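Local coordinates for protein nicotinamide-nucleotide adenylyltransferase NadR family / Ribosylnicotinamide kinase (Lactococcus lactis subsp. cremoris, PDB 6GYE) that binds nicotinamide riboside, and probably phosphorylates it and adenylylates the resulting nucleotide on the way to NAD+, at residues E279-E282 against P283-K287; E322-E325 against E326-Q330; E125-Y128 against A129-K133. All coordinates share one frame; numbering follows the deposited sequence.

Interaction 1 (E279-E282 against P283-K287); sequences EQLE and PLFRK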
# COMPACT_ATOMS: atom_id res chain seq x y z
N GLU A 279 5.33 -28.22 11.11
CA GLU A 279 4.66 -27.55 12.21
C GLU A 279 5.54 -26.48 12.83
O GLU A 279 5.04 -25.48 13.34
CB GLU A 279 4.21 -28.57 13.26
CG GLU A 279 2.88 -29.21 12.92
CD GLU A 279 1.76 -28.18 12.68
OE1 GLU A 279 1.59 -27.27 13.52
OE2 GLU A 279 1.07 -28.27 11.63
N GLN A 280 6.85 -26.66 12.77
CA GLN A 280 7.74 -25.64 13.32
C GLN A 280 7.78 -24.39 12.45
O GLN A 280 8.11 -23.31 12.96
CB GLN A 280 9.14 -26.20 13.50
CG GLN A 280 9.92 -25.42 14.50
CD GLN A 280 11.37 -25.80 14.50
OE1 GLN A 280 11.72 -26.97 14.68
NE2 GLN A 280 12.22 -24.81 14.23
N LEU A 281 7.49 -24.51 11.15
CA LEU A 281 7.45 -23.34 10.28
C LEU A 281 6.09 -22.66 10.25
O LEU A 281 5.99 -21.54 9.74
CB LEU A 281 7.84 -23.71 8.84
CG LEU A 281 9.29 -24.12 8.67
CD1 LEU A 281 9.57 -24.58 7.25
CD2 LEU A 281 10.16 -22.95 9.04
N GLU A 282 5.05 -23.30 10.77
CA GLU A 282 3.69 -22.77 10.67
C GLU A 282 3.55 -21.33 11.15
O GLU A 282 2.90 -20.54 10.45
CB GLU A 282 2.72 -23.70 11.43
CG GLU A 282 2.05 -24.76 10.57
CD GLU A 282 1.07 -24.17 9.55
OE1 GLU A 282 1.53 -23.53 8.57
OE2 GLU A 282 -0.15 -24.35 9.74
N PRO A 283 4.11 -20.92 12.30
CA PRO A 283 3.98 -19.51 12.69
C PRO A 283 4.54 -18.55 11.65
O PRO A 283 3.89 -17.54 11.35
CB PRO A 283 4.76 -19.44 14.01
CG PRO A 283 4.67 -20.82 14.56
CD PRO A 283 4.77 -21.71 13.36
N LEU A 284 5.71 -18.83 11.08
CA LEU A 284 6.25 -17.95 10.06
C LEU A 284 5.39 -17.96 8.79
O LEU A 284 5.22 -16.92 8.14
CB LEU A 284 7.70 -18.33 9.74
CG LEU A 284 8.36 -17.56 8.60
CD1 LEU A 284 8.44 -16.05 8.88
CD2 LEU A 284 9.74 -18.12 8.29
N PHE A 285 4.83 -19.12 8.43
CA PHE A 285 3.90 -19.15 7.30
C PHE A 285 2.71 -18.23 7.56
O PHE A 285 2.37 -17.40 6.72
CB PHE A 285 3.40 -20.57 7.03
CG PHE A 285 4.32 -21.40 6.17
CD1 PHE A 285 4.65 -20.99 4.89
CD2 PHE A 285 4.81 -22.61 6.63
CE1 PHE A 285 5.49 -21.75 4.10
CE2 PHE A 285 5.63 -23.38 5.85
CZ PHE A 285 5.98 -22.95 4.58
N ARG A 286 2.07 -18.40 8.72
CA ARG A 286 0.85 -17.65 9.04
C ARG A 286 1.13 -16.15 9.06
O ARG A 286 0.39 -15.36 8.45
CB ARG A 286 0.27 -18.11 10.38
CG ARG A 286 -0.14 -19.58 10.43
CD ARG A 286 -1.13 -19.88 11.57
NE ARG A 286 -0.62 -19.48 12.88
CZ ARG A 286 0.14 -20.25 13.66
NH1 ARG A 286 0.49 -21.46 13.25
NH2 ARG A 286 0.55 -19.79 14.83
N LYS A 287 2.17 -15.74 9.77
CA LYS A 287 2.59 -14.34 9.75
C LYS A 287 2.76 -13.83 8.32
O LYS A 287 2.15 -12.83 7.92
CB LYS A 287 3.89 -14.19 10.55
CG LYS A 287 4.21 -12.82 11.11
CD LYS A 287 4.93 -11.95 10.08
CE LYS A 287 5.09 -10.51 10.57
NZ LYS A 287 5.75 -9.62 9.55
O HOH W 1 7.96 -20.44 12.34
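Phe-285 N donates to Leu-281 O at 3.0 Å, and Arg-286 N to Glu-282 O in a similarly straight bond, but the helix is kinked at Pro-283, whose nitrogen has no hydrogen to give. The next amide, Leu-284 N, is also displaced from the regular ladder: it gives its hydrogen to a water at 3.0 Å, and the same water donates to Gln-280 O. On the inner side, the ring of Phe-285 folds back along the helix, with CG anti to its carbonyl carbon (chi1 -84°), and this sets CE2 3.7 Å from Leu-281 CB. The side chains of Glu-282 and Phe-285 cross at about a right angle, with carboxylate and ring planes 56° apart and Glu-282 OE1 3.8 Å from Phe-285 CB, while Glu-282 OE2 makes a salt bridge to Arg-266. In the conformer described, Arg-286 NH1 is 4.6 Å from Glu-282 OE2, beyond salt-bridge distance. Replacing Phe-285 with an alanine is likely to open a gap beside Leu-281 CB and leave Ile-236 and Ala-269 without the ring they touch. The arrangement is that of a proline-kinked, water-bridged amphipathic helix, here packed on helices 229-247 and 262-272 of the P-loop NTPase-family domain.

Interaction 2 (E322-E325 against E326-Q330); sequences EFHE and ELMRQ
His-324 and Met-328, one helical turn apart, lie side by side and point the same way, in a CH-pi contact. Met-328 CG sits over one face of the imidazole, 4.0 Å from the ring centroid and displaced toward the rim, with NE2 of His-324 its nearest ring atom at 3.7 Å. The sulfur follows less squarely: Met-328 SD is 4.5 Å from that centroid and approaches obliquely. A chi1 of -65°, with CG anti to the carbonyl carbon, sets Met-328 CG over the ring, and the bend at chi2 (-49°) places SD. On the buried flank, Phe-323 CE1 meets Leu-327 CD2 at 3.9 Å. Four consecutive backbone bonds, from Glu-326 N to Glu-322 O through Arg-329 N to Glu-325 O, keep these pairs one turn apart.

The packing is looser on the side of Glu-322, Glu-325 and Arg-329, which are exposed. Glu-325 O lies 3.7 Å from the guanidinium plane of Arg-329, over its centre, while the guanidinium edge turns to Glu-326. There NE and NH2 both grip Glu-326 OE1, at 2.7 Å from Arg-329 NE, in a side-on salt bridge. The other oxygen, Glu-326 OE2, accepts from Gln-330 NE2 at 2.9 Å through its anti lone pair, so both carboxylate oxygens of this buried residue have donors. Glu-325 OE1, by contrast, remains 5.5 Å from Arg-329 NH1, too far for a salt bridge.

Helix 320-333 packs on helix 262-272 through Phe-323, Glu-326 and Leu-327, the Phe-323 ring also meeting Tyr-268, and on Val-299 of strand 296-300 through Leu-327 and His-324. Phe-323 further touches Ser-188 in the probable P-loop, and His-324 touches Pro-301 and Pro-302 just after the strand.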
# COMPACT_ATOMS: atom_id res chain seq x y z
N GLU A 322 -0.52 -34.00 -7.32
CA GLU A 322 -0.36 -33.91 -5.88
C GLU A 322 -0.19 -32.45 -5.44
O GLU A 322 -0.87 -31.98 -4.52
CB GLU A 322 0.85 -34.76 -5.46
CG GLU A 322 0.76 -35.50 -4.13
CD GLU A 322 1.87 -36.54 -3.97
OE1 GLU A 322 2.78 -36.34 -3.13
OE2 GLU A 322 1.85 -37.54 -4.71
N PHE A 323 0.71 -31.71 -6.10
CA PHE A 323 0.89 -30.29 -5.77
C PHE A 323 -0.40 -29.50 -5.98
O PHE A 323 -0.74 -28.63 -5.18
CB PHE A 323 2.02 -29.70 -6.61
CG PHE A 323 2.20 -28.22 -6.44
CD1 PHE A 323 1.43 -27.32 -7.17
CD2 PHE A 323 3.14 -27.73 -5.55
CE1 PHE A 323 1.60 -25.94 -7.01
CE2 PHE A 323 3.31 -26.36 -5.38
CZ PHE A 323 2.54 -25.46 -6.12
N HIS A 324 -1.08 -29.74 -7.10
CA HIS A 324 -2.25 -28.94 -7.42
C HIS A 324 -3.38 -29.16 -6.42
O HIS A 324 -4.00 -28.20 -5.95
CB HIS A 324 -2.70 -29.24 -8.84
CG HIS A 324 -3.88 -28.43 -9.27
ND1 HIS A 324 -3.76 -27.14 -9.75
CD2 HIS A 324 -5.20 -28.73 -9.31
CE1 HIS A 324 -4.95 -26.68 -10.05
NE2 HIS A 324 -5.84 -27.62 -9.80
N GLU A 325 -3.65 -30.42 -6.06
CA GLU A 325 -4.70 -30.69 -5.07
C GLU A 325 -4.37 -30.04 -3.74
O GLU A 325 -5.26 -29.48 -3.08
CB GLU A 325 -4.91 -32.19 -4.88
CG GLU A 325 -5.33 -32.98 -6.13
CD GLU A 325 -6.55 -32.39 -6.85
OE1 GLU A 325 -7.40 -31.74 -6.20
OE2 GLU A 325 -6.64 -32.57 -8.08
N GLU A 326 -3.11 -30.09 -3.32
CA GLU A 326 -2.77 -29.49 -2.04
C GLU A 326 -2.86 -27.97 -2.11
O GLU A 326 -3.32 -27.32 -1.16
CB GLU A 326 -1.38 -29.93 -1.60
CG GLU A 326 -0.91 -29.30 -0.30
CD GLU A 326 -1.76 -29.68 0.90
OE1 GLU A 326 -2.54 -30.67 0.83
OE2 GLU A 326 -1.65 -28.99 1.94
N LEU A 327 -2.46 -27.39 -3.25
CA LEU A 327 -2.58 -25.95 -3.43
C LEU A 327 -4.03 -25.51 -3.33
O LEU A 327 -4.36 -24.55 -2.62
CB LEU A 327 -1.98 -25.53 -4.77
CG LEU A 327 -2.17 -24.07 -5.19
CD1 LEU A 327 -1.47 -23.08 -4.26
CD2 LEU A 327 -1.71 -23.84 -6.62
N MET A 328 -4.92 -26.21 -4.03
CA MET A 328 -6.34 -25.85 -3.98
C MET A 328 -6.90 -26.01 -2.57
O MET A 328 -7.67 -25.16 -2.11
CB MET A 328 -7.14 -26.67 -4.99
CG MET A 328 -6.77 -26.39 -6.46
SD MET A 328 -6.69 -24.65 -6.98
CE MET A 328 -8.34 -24.08 -6.55
N ARG A 329 -6.52 -27.08 -1.87
CA ARG A 329 -6.90 -27.21 -0.47
C ARG A 329 -6.49 -25.98 0.33
O ARG A 329 -7.28 -25.42 1.10
CB ARG A 329 -6.26 -28.44 0.18
CG ARG A 329 -7.11 -29.68 0.27
CD ARG A 329 -6.37 -30.75 1.06
NE ARG A 329 -5.13 -31.22 0.44
CZ ARG A 329 -5.06 -32.16 -0.50
NH1 ARG A 329 -6.18 -32.74 -0.93
NH2 ARG A 329 -3.87 -32.52 -1.00
N GLN A 330 -5.24 -25.55 0.16
CA GLN A 330 -4.74 -24.44 0.97
C GLN A 330 -5.38 -23.12 0.57
O GLN A 330 -5.73 -22.32 1.44
CB GLN A 330 -3.21 -24.38 0.89
CG GLN A 330 -2.53 -25.61 1.50
CD GLN A 330 -1.07 -25.35 1.91
OE1 GLN A 330 -0.69 -24.20 2.15
NE2 GLN A 330 -0.27 -26.41 1.99

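Interaction 3 (E125-Y128 against A129-K133); sequences ELEY and AAELK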
# COMPACT_ATOMS: atom_id res chain seq x y z
N GLU A 125 -13.65 24.99 4.68
CA GLU A 125 -15.09 25.00 4.92
C GLU A 125 -15.45 26.24 5.71
O GLU A 125 -14.75 26.61 6.66
CB GLU A 125 -15.56 23.77 5.70
CG GLU A 125 -15.71 22.50 4.90
CD GLU A 125 -14.54 21.57 5.10
OE1 GLU A 125 -13.67 21.91 5.93
OE2 GLU A 125 -14.49 20.51 4.44
N LEU A 126 -16.55 26.90 5.33
CA LEU A 126 -16.90 28.16 5.98
C LEU A 126 -17.19 27.97 7.46
O LEU A 126 -16.95 28.88 8.26
CB LEU A 126 -18.11 28.81 5.31
CG LEU A 126 -18.08 29.41 3.90
CD1 LEU A 126 -17.28 30.71 3.91
CD2 LEU A 126 -17.54 28.44 2.86
N GLU A 127 -17.70 26.80 7.85
CA GLU A 127 -18.01 26.58 9.26
C GLU A 127 -16.76 26.58 10.12
O GLU A 127 -16.74 27.20 11.19
CB GLU A 127 -18.76 25.26 9.43
CG GLU A 127 -19.11 24.94 10.88
CD GLU A 127 -20.23 23.93 11.01
OE1 GLU A 127 -20.38 23.08 10.11
OE2 GLU A 127 -20.96 23.99 12.02
N TYR A 128 -15.70 25.94 9.65
CA TYR A 128 -14.46 25.91 10.42
C TYR A 128 -13.90 27.31 10.60
O TYR A 128 -13.50 27.69 11.71
CB TYR A 128 -13.45 24.99 9.75
CG TYR A 128 -13.73 23.54 10.07
CD1 TYR A 128 -14.78 22.88 9.45
CD2 TYR A 128 -12.97 22.84 11.00
CE1 TYR A 128 -15.07 21.56 9.74
CE2 TYR A 128 -13.25 21.51 11.30
CZ TYR A 128 -14.30 20.88 10.66
OH TYR A 128 -14.60 19.56 10.94
N ALA A 129 -13.91 28.11 9.54
CA ALA A 129 -13.40 29.47 9.63
C ALA A 129 -14.13 30.25 10.71
O ALA A 129 -13.49 30.84 11.60
CB ALA A 129 -13.53 30.16 8.28
N ALA A 130 -15.46 30.23 10.69
CA ALA A 130 -16.22 31.04 11.64
C ALA A 130 -15.99 30.57 13.08
O ALA A 130 -15.87 31.40 13.99
CB ALA A 130 -17.71 31.03 11.29
N GLU A 131 -15.97 29.25 13.30
CA GLU A 131 -15.77 28.73 14.65
C GLU A 131 -14.36 29.02 15.15
O GLU A 131 -14.16 29.31 16.33
CB GLU A 131 -16.07 27.23 14.69
CG GLU A 131 -17.51 26.86 14.36
CD GLU A 131 -18.55 27.49 15.31
OE1 GLU A 131 -19.75 27.53 14.94
OE2 GLU A 131 -18.18 27.95 16.41
N LEU A 132 -13.38 28.96 14.25
CA LEU A 132 -12.01 29.27 14.64
C LEU A 132 -11.85 30.74 15.00
O LEU A 132 -11.22 31.08 16.01
CB LEU A 132 -11.07 28.86 13.52
CG LEU A 132 -9.61 28.63 13.88
CD1 LEU A 132 -9.52 27.83 15.15
CD2 LEU A 132 -8.99 27.86 12.73
N LYS A 133 -12.41 31.65 14.18
CA LYS A 133 -12.23 33.08 14.41
C LYS A 133 -12.76 33.52 15.77
O LYS A 133 -12.27 34.51 16.33
CB LYS A 133 -12.90 33.90 13.30
CG LYS A 133 -11.98 34.21 12.12
CD LYS A 133 -12.75 34.39 10.82
CE LYS A 133 -13.76 35.49 10.91
NZ LYS A 133 -14.57 35.58 9.66
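Glu-127 and Glu-131 stand one turn apart on the same side of the helix, their CG atoms 4.3 Å from each other. The chains differ in shape: Glu-127 is extended, whereas Glu-131 bends at chi2 (-59°), and Glu-127 OE2 is left 4.7 Å from Glu-131 OE1. The proximity of two like charges is probably eased by Arg-135 and Lys-134, both of which form salt bridges with Glu-131 OE2. Nearer the backbone, Glu-131 CG rests 3.3 Å from Glu-127 O, the carbonyl that also accepts from Glu-131 N.

Tyr-128 points in another direction, with CG anti to its own carbonyl carbon (chi1 -80°), and its ring meets Trp-97 edge-to-face. Its connection to the following turn runs through the backbone: Leu-132 N donates to Tyr-128 O at 2.8 Å, and Leu-132 CB lies 3.2 Å from the same oxygen. The CB methyls of Ala-129, buried, and Ala-130, exposed, lie 3.7 and 3.8 Å from Leu-126 O. At the N-cap, Glu-125 O receives Ala-129 N in a bond that is weak at 3.4 Å; the next, from Ala-130 N to Leu-126 O, is shorter, so the ladder tightens away from the helix start.

Helix 126-133 is the connecting helix of the beta-alpha-beta unit between strands 118-123 and 142-147. Tyr-128 contacts Val-123 and Leu-132 contacts Phe-121 of the first strand, Ala-129 and Leu-132 contact Val-145 of the second, and Leu-132 also packs on Trp-100 and Leu-104 of helix 95-110.

In the fold
Along the chain interaction 3 comes first, then interaction 1, then interaction 2, each within a single helix. Interactions 1 and 2 share the P-loop NTPase-like domain: their centres are 18 Å apart and their nearest atoms about 7 Å, with helix 262-272 touched by both. Arg-266 of that helix links them, salt-bridged to Glu-282 and weakly hydrogen-bonded to Gln-330. Interaction 3 lies on the opposite side of the chain's centre, 53 and 60 Å from the other two, centre to centre, beside the separate five-stranded parallel sheet. This separation is consistent with a two-domain enzyme whose probable kinase half, holding the nicotinamide riboside, is distinct from its probable adenylyltransferase half.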